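Local coordinates for protein PTHB1 (Homo sapiens, PDB 4YD8), which belongs to the BBSome, a coat complex thought to sort specific membrane proteins to the primary cilium, and begins with the seven-bladed beta-propeller described here, at residues T138-T143 / Q159-M164; V76-P81 / V101-K106; Q204-Y209 / V239-N244; E23-C28 / I333-R338. All coordinates share one frame; numbering follows the deposited sequence. Where two conformers were deposited one is given.

Contact 1: T138-T143 / Q159-M164; sequences TACNMT and QSMDGM
Cys140 and Asn141 both turn their backbone N-H groups to the carbonyl of Gln159, the defining feature of a classic beta bulge in an antiparallel pair. The bond from Cys140 N to Gln159 O is short, 2.7 Å, whereas the one from Asn141 N to Gln159 O is weak at 3.4 Å. In the same pair Gln159 N donates in return to Asn141 O. This is the tight part of the contact, and two amides reinforce it. The two side chains run alongside each other in the same direction, their amide planes 27° apart, and Gln159 NE2 gives a hydrogen bond of 3.0 Å to Asn141 OD1. That oxygen lies within 2° of the Gln159 amide plane. The same NE2 and Asn141 ND2 both bond Gly186 O, so the pair is also tied to the connection that leads into the next blade.

Met161 N donates to Thr138 O at 2.8 Å, and beyond this bond the side chains lie nearer solvent. The exposed Met161, a selenomethionine, is bent at chi2 and chi3 and rests its SE 3.7 Å from Cys140 CB, while its CG passes 3.6 Å from Thr138 OG1. A water links Thr138 OG1 to Asp162 N. The buried Gln159 amide nitrogen is thus satisfied by two carbonyl oxygens, while the turn end combines direct bonds with a water link and the Asp162-Arg137 salt bridge.

Contact 2: V76-P81 / V101-K106; sequences VDLRDP and VLHSRK
Asp80 and His103 are brought together by their first torsions: the carboxylate carbon of Asp80 lies anti to its backbone N (chi1 -161°), and the imidazole carbon CG of His103 lies anti to its own carbonyl carbon (chi1 -60°). Asp80 CB then sits over one face of the ring, 4.0 Å from its centroid, in a CH-pi contact, with the carboxylate stacked at 23° to the ring plane. At the ring edge His103 ND1 donates to Pro81 O over 2.9 Å, the acceptor near the ring plane but the donor standing above the carbonyl plane. An alanine at His103 would probably leave Pro81 O with a water but without this protein donor, and open a gap beneath Asp80 CB and beside Leu78. Leu78 CD1 meets Val101 CG1 tip to tip at 3.9 Å. Waters complete the polar side: one joins Asp80 OD1, Pro81 O and Ser104 N, another Asp80 OD2 and Arg105 N, and two bridge Leu78 O and Lys106 NZ. Asp80 OD2 and Lys106 NZ, 4.3 Å apart, are too distant for a salt bridge. The contact spans two propeller sheets, joining the end of edge strand 72-77 and its linker to the turn between strands 98-102 and 106-112, with Met127 and Tyr110 also against Leu78.

Contact 3: Q204-Y209 / V239-N244; sequences QQVESY and VDWTLN
Ser208 CB lies over the indole of Trp241, 3.5 Å from the centroid of its five-membered ring and nearest to CE2, in a CH-pi contact. The indole reaches this place from a first torsion that sets CG between the backbone N and the carbonyl carbon (chi1 56°), and its six-membered end runs alongside Val206, whose CG1 is 3.9 Å from Trp241 CZ3. An alanine at Trp241 would probably uncover Ser208 CB and Val206 CG1 and leave Asp277 O without the weak bond it receives from NE1.

Strands 205-209 and 241-244 run antiparallel at 165° and form the outer edge of a four-stranded propeller blade. Val206 pairs with Leu243 through two backbone hydrogen bonds. Further on, Asp240 and Trp241 both face Ser208 in a classic beta bulge, where Ser208 O takes the N-H of Asp240 at 2.7 Å and Ser208 N donates to Trp241 O.

On the face that carries Gln205, Glu207, Thr242 and Asn244, Gln205 is bent at chi2 while Glu207 is extended. Gln205 OE1 receives Asn244 ND2 at 3.2 Å from above the carbonyl plane, the side chains crossing at about a right angle with their amide planes 51° apart. One water joins Gln205 NE2, Glu207 OE2 and Thr242 OG1. At the other end of the pair, Val239 CG2 stands 3.8 Å above the Tyr209 ring, displaced from its centre, while Tyr209 OH donates to Glu207 OE1 over 2.6 Å.

Contact 4: E23-C28 / I333-R338; sequences EFDQGC and IPVAVR
Val335 carries this contact with no hydrogen bond between the two segments. Val335 CG2, the branch set between its own backbone N and carbonyl carbon, lies 3.9 Å from Asp25 C. Val335 O approaches Gln26 CB at 3.5 Å. Ala336 adds a looser touch, its CB 4.5 Å from Gln26 CA. A water links Arg338 NH2 (3.2 Å) and, weakly, Gly27 N.

One layer out, the loop is shaped by a type II turn from Asp25 to Cys28, closed by Cys28 N to Asp25 O at 3.1 Å. Asp25 N also donates to Cys28 SG over 3.5 Å in a nearly straight bond (177°). Gly27 has a positive phi of 106°, a conformation in which a beta carbon would clash with the preceding carbonyl. Beyond the turn, Gln26 NE2 bonds Leu250 O, and Phe24 is hydrogen-bonded through its backbone to Asp354.

On the other segment, Val335 and Ala336 both face Leu352 in a classic beta bulge. Here the linker leading to strand 29-32 packs on strand 334-342, the innermost of a blade in which N-terminal strand 8-17 pairs antiparallel with strand 357-362: the "velcro" closure seen in many beta-propellers.

How the contacts relate
All four contacts belong to one seven-bladed propeller. Contact 4 embraces the others in sequence, since its segments come first and last, while contacts 2, 1 and 3 follow in that order between them. Contacts 1 and 2 have centres about 15 Å apart and meet directly, with a probable hydrogen bond from Ala139 N to Ser104 O at 2.7 Å linking two successive blades. Contact 3, inside a later blade, is farthest from contact 2, with centres about 31 Å apart. Contact 4 lies closest to the chain's centre, its own centre about 9 Å away. Contacts 1 and 3 pair strands within blades, whereas contacts 2 and 4 join neighbouring blades, so the set includes contacts within blades and contacts between them.

Contact 1: T138-T143 / Q159-M164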
loop_
_atom_site.group_PDB
_atom_site.type_symbol
_atom_site.label_atom_id
_atom_site.label_comp_id
_atom_site.label_asym_id
_atom_site.label_seq_id
_atom_site.Cartn_x
_atom_site.Cartn_y
_atom_site.Cartn_z
ATOM N N THR A 138 -17.961 3.908 -10.657
ATOM C CA THR A 138 -16.959 4.662 -9.888
ATOM C C THR A 138 -16.136 3.769 -8.963
ATOM O O THR A 138 -16.689 2.947 -8.233
ATOM C CB THR A 138 -17.630 5.743 -9.037
ATOM O OG1 THR A 138 -18.728 5.153 -8.332
ATOM C CG2 THR A 138 -18.168 6.855 -9.916
ATOM N N ALA A 139 -14.815 3.954 -8.970
ATOM C CA ALA A 139 -13.923 3.099 -8.186
ATOM C C ALA A 139 -13.747 3.579 -6.753
ATOM O O ALA A 139 -13.836 4.769 -6.476
ATOM C CB ALA A 139 -12.538 3.006 -8.870
ATOM N N CYS A 140 -13.489 2.640 -5.845
ATOM C CA CYS A 140 -13.057 2.991 -4.501
ATOM C C CYS A 140 -11.558 2.716 -4.329
ATOM O O CYS A 140 -10.768 3.643 -4.155
ATOM C CB CYS A 140 -13.852 2.221 -3.445
ATOM S SG CYS A 140 -13.274 2.579 -1.754
ATOM N N ASN A 141 -11.187 1.440 -4.387
ATOM C CA ASN A 141 -9.804 1.014 -4.122
ATOM C C ASN A 141 -9.514 -0.263 -4.913
ATOM O O ASN A 141 -10.383 -0.761 -5.620
ATOM C CB ASN A 141 -9.560 0.817 -2.611
ATOM C CG ASN A 141 -10.585 -0.115 -1.941
ATOM O OD1 ASN A 141 -11.254 -0.904 -2.600
ATOM N ND2 ASN A 141 -10.689 -0.027 -0.606
HETATM N N MSE A 142 -8.291 -0.783 -4.827
HETATM C CA MSE A 142 -7.957 -1.958 -5.614
HETATM C C MSE A 142 -6.955 -2.822 -4.882
HETATM O O MSE A 142 -6.334 -2.375 -3.911
HETATM C CB MSE A 142 -7.376 -1.564 -6.976
HETATM C CG MSE A 142 -6.100 -0.740 -6.883
HETATM SE SE MSE A 142 -5.381 -0.506 -8.721
HETATM C CE MSE A 142 -4.082 0.870 -8.370
ATOM N N THR A 143 -6.800 -4.051 -5.356
ATOM C CA THR A 143 -5.722 -4.921 -4.895
ATOM C C THR A 143 -5.258 -5.728 -6.111
ATOM O O THR A 143 -5.829 -5.610 -7.196
ATOM C CB THR A 143 -6.188 -5.837 -3.721
ATOM O OG1 THR A 143 -5.070 -6.532 -3.157
ATOM C CG2 THR A 143 -7.253 -6.855 -4.195
ATOM N N GLN A 159 -12.530 -2.551 -6.337
ATOM C CA GLN A 159 -13.821 -2.440 -5.673
ATOM C C GLN A 159 -14.489 -1.124 -6.051
ATOM O O GLN A 159 -13.889 -0.056 -5.880
ATOM C CB GLN A 159 -13.659 -2.529 -4.147
ATOM C CG GLN A 159 -15.019 -2.406 -3.407
ATOM C CD GLN A 159 -14.871 -2.465 -1.897
ATOM O OE1 GLN A 159 -15.794 -2.865 -1.190
ATOM N NE2 GLN A 159 -13.706 -2.055 -1.392
ATOM N N SER A 160 -15.732 -1.186 -6.550
ATOM C CA SER A 160 -16.454 0.028 -6.890
ATOM C C SER A 160 -17.039 0.663 -5.634
ATOM O O SER A 160 -17.132 0.015 -4.593
ATOM C CB SER A 160 -17.580 -0.267 -7.891
ATOM O OG SER A 160 -18.622 -0.997 -7.263
HETATM N N MSE A 161 -17.448 1.923 -5.733
HETATM C CA MSE A 161 -18.075 2.597 -4.599
HETATM C C MSE A 161 -19.339 1.865 -4.153
HETATM O O MSE A 161 -19.657 1.877 -2.970
HETATM C CB MSE A 161 -18.412 4.059 -4.932
HETATM C CG MSE A 161 -17.175 4.951 -5.112
HETATM SE SE MSE A 161 -16.140 5.157 -3.453
HETATM C CE MSE A 161 -17.587 5.519 -2.197
ATOM N N ASP A 162 -20.039 1.209 -5.081
ATOM C CA ASP A 162 -21.283 0.533 -4.709
ATOM C C ASP A 162 -21.086 -0.977 -4.520
ATOM O O ASP A 162 -22.049 -1.730 -4.441
ATOM C CB ASP A 162 -22.413 0.834 -5.727
ATOM C CG ASP A 162 -22.186 0.219 -7.114
ATOM O OD1 ASP A 162 -21.068 -0.212 -7.455
ATOM O OD2 ASP A 162 -23.166 0.180 -7.890
ATOM N N GLY A 163 -19.837 -1.411 -4.406
ATOM C CA GLY A 163 -19.554 -2.744 -3.905
ATOM C C GLY A 163 -19.443 -3.887 -4.892
ATOM O O GLY A 163 -19.666 -5.041 -4.533
HETATM N N MSE A 164 -19.108 -3.574 -6.135
HETATM C CA MSE A 164 -18.786 -4.615 -7.096
HETATM C C MSE A 164 -17.287 -4.834 -7.092
HETATM O O MSE A 164 -16.533 -3.869 -7.109
HETATM C CB MSE A 164 -19.254 -4.248 -8.505
HETATM C CG MSE A 164 -18.828 -5.250 -9.549
HETATM SE SE MSE A 164 -19.593 -4.873 -11.292
HETATM C CE MSE A 164 -21.192 -5.954 -11.110
HETATM O O HOH W 1 -19.791 2.515 -7.855
#

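Contact 2: V76-P81 / V101-K106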
loop_
_atom_site.group_PDB
_atom_site.type_symbol
_atom_site.label_atom_id
_atom_site.label_comp_id
_atom_site.label_asym_id
_atom_site.label_seq_id
_atom_site.Cartn_x
_atom_site.Cartn_y
_atom_site.Cartn_z
ATOM N N VAL A 76 4.086 14.063 -13.752
ATOM C CA VAL A 76 3.138 14.205 -14.849
ATOM C C VAL A 76 1.750 14.554 -14.309
ATOM O O VAL A 76 1.297 14.016 -13.292
ATOM C CB VAL A 76 3.065 12.918 -15.722
ATOM C CG1 VAL A 76 2.791 11.702 -14.871
ATOM C CG2 VAL A 76 1.999 13.058 -16.804
ATOM N N ASP A 77 1.092 15.481 -14.990
ATOM C CA ASP A 77 -0.288 15.822 -14.700
ATOM C C ASP A 77 -1.218 14.862 -15.437
ATOM O O ASP A 77 -1.382 14.962 -16.652
ATOM C CB ASP A 77 -0.580 17.270 -15.115
ATOM C CG ASP A 77 -1.966 17.722 -14.714
ATOM O OD1 ASP A 77 -2.711 16.917 -14.116
ATOM O OD2 ASP A 77 -2.320 18.884 -15.009
ATOM N N LEU A 78 -1.828 13.941 -14.700
ATOM C CA LEU A 78 -2.729 12.961 -15.297
ATOM C C LEU A 78 -4.144 13.519 -15.498
ATOM O O LEU A 78 -4.990 12.854 -16.094
ATOM C CB LEU A 78 -2.766 11.693 -14.437
ATOM C CG LEU A 78 -1.401 11.006 -14.277
ATOM C CD1 LEU A 78 -1.492 9.783 -13.363
ATOM C CD2 LEU A 78 -0.821 10.634 -15.648
ATOM N N ARG A 79 -4.372 14.744 -15.016
ATOM C CA ARG A 79 -5.614 15.506 -15.226
ATOM C C ARG A 79 -6.868 14.798 -14.716
ATOM O O ARG A 79 -7.958 14.947 -15.276
ATOM C CB ARG A 79 -5.780 15.824 -16.713
ATOM N N ASP A 80 -6.700 14.063 -13.630
ATOM C CA ASP A 80 -7.723 13.192 -13.079
ATOM C C ASP A 80 -7.229 12.778 -11.684
ATOM O O ASP A 80 -6.106 12.294 -11.561
ATOM C CB ASP A 80 -7.925 11.977 -13.990
ATOM C CG ASP A 80 -9.236 11.272 -13.754
ATOM O OD1 ASP A 80 -9.790 11.404 -12.647
ATOM O OD2 ASP A 80 -9.718 10.583 -14.685
ATOM N N PRO A 81 -8.041 12.999 -10.628
ATOM C CA PRO A 81 -7.567 12.625 -9.283
ATOM C C PRO A 81 -7.074 11.181 -9.196
ATOM O O PRO A 81 -7.707 10.266 -9.739
ATOM C CB PRO A 81 -8.814 12.828 -8.407
ATOM C CG PRO A 81 -9.543 13.951 -9.086
ATOM C CD PRO A 81 -9.341 13.701 -10.582
ATOM N N VAL A 101 -2.314 3.001 -12.043
ATOM C CA VAL A 101 -2.870 4.205 -11.458
ATOM C C VAL A 101 -4.382 4.067 -11.507
ATOM O O VAL A 101 -4.962 3.910 -12.585
ATOM C CB VAL A 101 -2.431 5.468 -12.217
ATOM C CG1 VAL A 101 -3.037 6.726 -11.582
ATOM C CG2 VAL A 101 -0.882 5.552 -12.259
ATOM N N LEU A 102 -5.007 4.105 -10.341
ATOM C CA LEU A 102 -6.459 4.007 -10.260
ATOM C C LEU A 102 -7.059 5.393 -10.204
ATOM O O LEU A 102 -6.688 6.199 -9.345
ATOM C CB LEU A 102 -6.871 3.201 -9.027
ATOM C CG LEU A 102 -8.376 2.989 -8.855
ATOM C CD1 LEU A 102 -8.938 2.197 -10.044
ATOM C CD2 LEU A 102 -8.631 2.279 -7.534
ATOM N N HIS A 103 -7.995 5.661 -11.114
ATOM C CA HIS A 103 -8.803 6.879 -11.094
ATOM C C HIS A 103 -10.242 6.473 -10.812
ATOM O O HIS A 103 -10.557 5.288 -10.793
ATOM C CB HIS A 103 -8.726 7.632 -12.431
ATOM C CG HIS A 103 -7.344 8.071 -12.812
ATOM N ND1 HIS A 103 -6.709 9.140 -12.221
ATOM C CD2 HIS A 103 -6.479 7.589 -13.744
ATOM C CE1 HIS A 103 -5.512 9.299 -12.764
ATOM N NE2 HIS A 103 -5.359 8.380 -13.700
ATOM N N SER A 104 -11.111 7.455 -10.611
ATOM C CA SER A 104 -12.517 7.169 -10.347
ATOM C C SER A 104 -13.174 6.301 -11.424
ATOM O O SER A 104 -13.917 5.363 -11.101
ATOM C CB SER A 104 -13.301 8.472 -10.205
ATOM O OG SER A 104 -14.671 8.183 -10.010
ATOM N N ARG A 105 -12.926 6.624 -12.693
ATOM C CA ARG A 105 -13.547 5.890 -13.795
ATOM C C ARG A 105 -12.574 5.263 -14.798
ATOM O O ARG A 105 -12.977 4.883 -15.902
ATOM C CB ARG A 105 -14.521 6.810 -14.555
ATOM C CG ARG A 105 -15.659 7.312 -13.689
ATOM C CD ARG A 105 -16.592 6.180 -13.278
ATOM N NE ARG A 105 -17.220 5.555 -14.437
ATOM C CZ ARG A 105 -18.403 5.905 -14.932
ATOM N NH1 ARG A 105 -19.108 6.880 -14.367
ATOM N NH2 ARG A 105 -18.879 5.275 -15.996
ATOM N N LYS A 106 -11.300 5.141 -14.440
ATOM C CA LYS A 106 -10.395 4.392 -15.311
ATOM C C LYS A 106 -9.196 3.859 -14.534
ATOM O O LYS A 106 -8.805 4.411 -13.517
ATOM C CB LYS A 106 -9.917 5.244 -16.498
ATOM C CG LYS A 106 -9.145 6.490 -16.131
ATOM C CD LYS A 106 -8.646 7.236 -17.374
ATOM C CE LYS A 106 -8.050 8.588 -16.985
ATOM N NZ LYS A 106 -7.535 9.380 -18.139
HETATM O O HOH W 2 -4.885 10.288 -17.286
HETATM O O HOH W 3 -7.375 12.172 -17.530
HETATM O O HOH W 4 -10.318 10.126 -10.249
HETATM O O HOH W 5 -11.751 8.830 -14.017
#

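Contact 3: Q204-Y209 / V239-N244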
loop_
_atom_site.group_PDB
_atom_site.type_symbol
_atom_site.label_atom_id
_atom_site.label_comp_id
_atom_site.label_asym_id
_atom_site.label_seq_id
_atom_site.Cartn_x
_atom_site.Cartn_y
_atom_site.Cartn_z
ATOM N N GLN A 204 -18.985 -4.275 10.376
ATOM C CA GLN A 204 -17.792 -4.585 11.169
ATOM C C GLN A 204 -17.387 -6.061 11.092
ATOM O O GLN A 204 -16.813 -6.619 12.031
ATOM C CB GLN A 204 -18.011 -4.134 12.626
ATOM C CG GLN A 204 -18.457 -2.657 12.715
ATOM C CD GLN A 204 -18.729 -2.146 14.121
ATOM O OE1 GLN A 204 -19.201 -2.876 15.002
ATOM N NE2 GLN A 204 -18.467 -0.864 14.327
ATOM N N GLN A 205 -17.665 -6.670 9.945
ATOM C CA GLN A 205 -17.266 -8.042 9.658
ATOM C C GLN A 205 -16.066 -8.086 8.726
ATOM O O GLN A 205 -16.130 -7.562 7.610
ATOM C CB GLN A 205 -18.408 -8.811 8.993
ATOM C CG GLN A 205 -19.690 -8.827 9.773
ATOM C CD GLN A 205 -19.919 -10.159 10.438
ATOM O OE1 GLN A 205 -19.539 -10.365 11.591
ATOM N NE2 GLN A 205 -20.532 -11.086 9.707
ATOM N N VAL A 206 -14.986 -8.723 9.164
ATOM C CA VAL A 206 -13.932 -9.108 8.241
ATOM C C VAL A 206 -14.455 -10.274 7.408
ATOM O O VAL A 206 -14.942 -11.247 7.955
ATOM C CB VAL A 206 -12.637 -9.525 8.964
ATOM C CG1 VAL A 206 -11.557 -9.887 7.946
ATOM C CG2 VAL A 206 -12.131 -8.391 9.851
ATOM N N GLU A 207 -14.357 -10.170 6.089
ATOM C CA GLU A 207 -14.908 -11.184 5.197
ATOM C C GLU A 207 -13.871 -11.681 4.209
ATOM O O GLU A 207 -13.083 -10.894 3.687
ATOM C CB GLU A 207 -16.107 -10.619 4.435
ATOM C CG GLU A 207 -17.159 -10.028 5.335
ATOM C CD GLU A 207 -18.353 -9.513 4.575
ATOM O OE1 GLU A 207 -18.206 -9.208 3.372
ATOM O OE2 GLU A 207 -19.450 -9.425 5.177
ATOM N N SER A 208 -13.874 -12.985 3.958
ATOM C CA SER A 208 -12.947 -13.581 3.010
ATOM C C SER A 208 -13.742 -14.295 1.921
ATOM O O SER A 208 -14.586 -15.134 2.219
ATOM C CB SER A 208 -12.006 -14.563 3.707
ATOM O OG SER A 208 -11.095 -15.161 2.796
ATOM N N TYR A 209 -13.457 -13.955 0.668
ATOM C CA TYR A 209 -14.122 -14.561 -0.482
ATOM C C TYR A 209 -13.123 -15.296 -1.368
ATOM O O TYR A 209 -12.171 -14.693 -1.847
ATOM C CB TYR A 209 -14.828 -13.496 -1.324
ATOM C CG TYR A 209 -15.929 -12.771 -0.603
ATOM C CD1 TYR A 209 -15.665 -11.614 0.118
ATOM C CD2 TYR A 209 -17.240 -13.245 -0.639
ATOM C CE1 TYR A 209 -16.671 -10.941 0.790
ATOM C CE2 TYR A 209 -18.260 -12.577 0.036
ATOM C CZ TYR A 209 -17.961 -11.422 0.751
ATOM O OH TYR A 209 -18.948 -10.734 1.426
ATOM N N VAL A 239 -19.726 -15.927 1.187
ATOM C CA VAL A 239 -18.493 -15.647 1.906
ATOM C C VAL A 239 -17.868 -16.979 2.333
ATOM O O VAL A 239 -18.582 -17.958 2.555
ATOM C CB VAL A 239 -18.769 -14.731 3.118
ATOM C CG1 VAL A 239 -19.366 -15.524 4.274
ATOM C CG2 VAL A 239 -17.524 -14.023 3.542
ATOM N N ASP A 240 -16.543 -17.033 2.403
ATOM C CA ASP A 240 -15.856 -18.241 2.856
ATOM C C ASP A 240 -15.841 -18.289 4.384
ATOM O O ASP A 240 -16.241 -19.283 5.002
ATOM C CB ASP A 240 -14.427 -18.289 2.302
ATOM C CG ASP A 240 -13.779 -19.649 2.477
ATOM O OD1 ASP A 240 -14.471 -20.664 2.272
ATOM O OD2 ASP A 240 -12.578 -19.703 2.809
ATOM N N TRP A 241 -15.380 -17.201 4.991
ATOM C CA TRP A 241 -15.502 -17.040 6.431
ATOM C C TRP A 241 -15.681 -15.568 6.786
ATOM O O TRP A 241 -15.411 -14.684 5.986
ATOM C CB TRP A 241 -14.284 -17.634 7.173
ATOM C CG TRP A 241 -12.908 -17.114 6.770
ATOM C CD1 TRP A 241 -11.988 -17.755 5.986
ATOM C CD2 TRP A 241 -12.292 -15.881 7.177
ATOM N NE1 TRP A 241 -10.856 -16.993 5.866
ATOM C CE2 TRP A 241 -11.011 -15.844 6.594
ATOM C CE3 TRP A 241 -12.706 -14.803 7.967
ATOM C CZ2 TRP A 241 -10.141 -14.766 6.760
ATOM C CZ3 TRP A 241 -11.839 -13.735 8.142
ATOM C CH2 TRP A 241 -10.566 -13.726 7.540
ATOM N N THR A 242 -16.152 -15.323 8.002
ATOM C CA THR A 242 -16.349 -13.965 8.467
ATOM C C THR A 242 -15.943 -13.869 9.943
ATOM O O THR A 242 -15.979 -14.861 10.674
ATOM C CB THR A 242 -17.820 -13.515 8.246
ATOM O OG1 THR A 242 -17.939 -12.099 8.428
ATOM C CG2 THR A 242 -18.771 -14.251 9.179
ATOM N N LEU A 243 -15.515 -12.680 10.360
ATOM C CA LEU A 243 -15.116 -12.441 11.749
ATOM C C LEU A 243 -15.636 -11.073 12.166
ATOM O O LEU A 243 -15.305 -10.058 11.551
ATOM C CB LEU A 243 -13.587 -12.504 11.925
ATOM C CG LEU A 243 -13.066 -12.189 13.336
ATOM C CD1 LEU A 243 -13.357 -13.325 14.313
ATOM C CD2 LEU A 243 -11.578 -11.852 13.336
ATOM N N ASN A 244 -16.462 -11.028 13.204
ATOM C CA ASN A 244 -16.887 -9.731 13.696
ATOM C C ASN A 244 -15.832 -9.143 14.607
ATOM O O ASN A 244 -15.524 -9.721 15.648
ATOM C CB ASN A 244 -18.214 -9.813 14.440
ATOM C CG ASN A 244 -18.831 -8.448 14.637
ATOM O OD1 ASN A 244 -18.299 -7.623 15.373
ATOM N ND2 ASN A 244 -19.932 -8.189 13.947
HETATM O O HOH W 6 -20.287 -5.545 15.243
HETATM O O HOH W 7 -20.284 -10.996 7.252
HETATM O O HOH W 8 -11.000 -17.764 2.215
#

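Contact 4: E23-C28 / I333-R338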
loop_
_atom_site.group_PDB
_atom_site.type_symbol
_atom_site.label_atom_id
_atom_site.label_comp_id
_atom_site.label_asym_id
_atom_site.label_seq_id
_atom_site.Cartn_x
_atom_site.Cartn_y
_atom_site.Cartn_z
ATOM N N GLU A 23 -3.776 17.204 -1.697
ATOM C CA GLU A 23 -4.322 16.287 -0.701
ATOM C C GLU A 23 -4.059 14.848 -1.127
ATOM O O GLU A 23 -4.015 14.514 -2.318
ATOM C CB GLU A 23 -5.832 16.523 -0.492
ATOM C CG GLU A 23 -6.185 17.953 -0.112
ATOM C CD GLU A 23 -7.674 18.259 -0.222
ATOM O OE1 GLU A 23 -8.441 17.401 -0.712
ATOM O OE2 GLU A 23 -8.075 19.367 0.189
ATOM N N PHE A 24 -3.853 13.999 -0.128
ATOM C CA PHE A 24 -3.448 12.618 -0.324
ATOM C C PHE A 24 -4.145 11.751 0.702
ATOM O O PHE A 24 -4.582 12.250 1.734
ATOM C CB PHE A 24 -1.933 12.473 -0.155
ATOM C CG PHE A 24 -1.136 13.390 -1.033
ATOM C CD1 PHE A 24 -0.960 14.729 -0.694
ATOM C CD2 PHE A 24 -0.541 12.912 -2.179
ATOM C CE1 PHE A 24 -0.235 15.569 -1.514
ATOM C CE2 PHE A 24 0.194 13.748 -2.992
ATOM C CZ PHE A 24 0.339 15.079 -2.659
ATOM N N ASP A 25 -4.248 10.455 0.449
ATOM C CA ASP A 25 -4.752 9.553 1.483
ATOM C C ASP A 25 -4.013 8.230 1.390
ATOM O O ASP A 25 -3.072 8.095 0.603
ATOM C CB ASP A 25 -6.262 9.338 1.345
ATOM C CG ASP A 25 -6.948 9.059 2.678
ATOM O OD1 ASP A 25 -6.279 8.613 3.640
ATOM O OD2 ASP A 25 -8.174 9.285 2.757
ATOM N N GLN A 26 -4.430 7.269 2.203
ATOM C CA GLN A 26 -3.849 5.942 2.145
ATOM C C GLN A 26 -4.143 5.422 0.738
ATOM O O GLN A 26 -5.206 5.687 0.177
ATOM C CB GLN A 26 -4.429 5.029 3.237
ATOM C CG GLN A 26 -5.674 4.245 2.863
ATOM C CD GLN A 26 -6.290 3.504 4.062
ATOM O OE1 GLN A 26 -6.474 4.077 5.137
ATOM N NE2 GLN A 26 -6.596 2.227 3.875
ATOM N N GLY A 27 -3.194 4.718 0.150
ATOM C CA GLY A 27 -3.342 4.339 -1.244
ATOM C C GLY A 27 -2.456 5.147 -2.179
ATOM O O GLY A 27 -2.061 4.655 -3.232
ATOM N N CYS A 28 -2.135 6.383 -1.792
ATOM C CA CYS A 28 -1.436 7.315 -2.678
ATOM C C CYS A 28 0.081 7.123 -2.683
ATOM O O CYS A 28 0.761 7.749 -3.475
ATOM C CB CYS A 28 -1.735 8.762 -2.276
ATOM S SG CYS A 28 -3.417 9.294 -2.711
ATOM N N ILE A 333 1.172 14.288 10.627
ATOM C CA ILE A 333 0.398 13.058 10.735
ATOM C C ILE A 333 0.475 12.253 9.442
ATOM O O ILE A 333 0.106 12.740 8.384
ATOM C CB ILE A 333 -1.083 13.348 11.053
ATOM C CG1 ILE A 333 -1.206 14.050 12.405
ATOM C CG2 ILE A 333 -1.905 12.057 11.036
ATOM C CD1 ILE A 333 -2.615 14.513 12.723
ATOM N N PRO A 334 0.948 11.005 9.531
ATOM C CA PRO A 334 1.075 10.166 8.338
ATOM C C PRO A 334 -0.278 9.575 7.913
ATOM O O PRO A 334 -1.005 9.054 8.758
ATOM C CB PRO A 334 2.042 9.073 8.787
ATOM C CG PRO A 334 1.779 8.949 10.295
ATOM C CD PRO A 334 1.365 10.313 10.767
ATOM N N VAL A 335 -0.613 9.676 6.633
ATOM C CA VAL A 335 -1.748 8.922 6.096
ATOM C C VAL A 335 -1.287 7.622 5.478
ATOM O O VAL A 335 -2.094 6.740 5.221
ATOM C CB VAL A 335 -2.531 9.685 5.020
ATOM C CG1 VAL A 335 -3.297 10.820 5.634
ATOM C CG2 VAL A 335 -1.608 10.135 3.874
ATOM N N ALA A 336 0.015 7.521 5.198
ATOM C CA ALA A 336 0.591 6.275 4.712
ATOM C C ALA A 336 2.040 6.175 5.146
ATOM O O ALA A 336 2.731 7.185 5.244
ATOM C CB ALA A 336 0.503 6.170 3.180
ATOM N N VAL A 337 2.480 4.947 5.390
ATOM C CA VAL A 337 3.876 4.667 5.709
ATOM C C VAL A 337 4.303 3.439 4.931
ATOM O O VAL A 337 3.522 2.484 4.773
ATOM C CB VAL A 337 4.086 4.464 7.231
ATOM C CG1 VAL A 337 3.160 3.370 7.795
ATOM C CG2 VAL A 337 5.530 4.154 7.529
ATOM N N ARG A 338 5.521 3.484 4.396
ATOM C CA ARG A 338 6.123 2.343 3.709
ATOM C C ARG A 338 7.560 2.153 4.170
ATOM O O ARG A 338 8.183 3.094 4.668
ATOM C CB ARG A 338 6.065 2.540 2.183
ATOM C CG ARG A 338 4.627 2.555 1.636
ATOM C CD ARG A 338 4.074 1.139 1.622
ATOM N NE ARG A 338 2.767 1.057 0.963
ATOM C CZ ARG A 338 1.610 1.334 1.548
ATOM N NH1 ARG A 338 1.571 1.724 2.818
ATOM N NH2 ARG A 338 0.482 1.220 0.854
HETATM O O HOH W 9 -1.605 2.986 2.541
#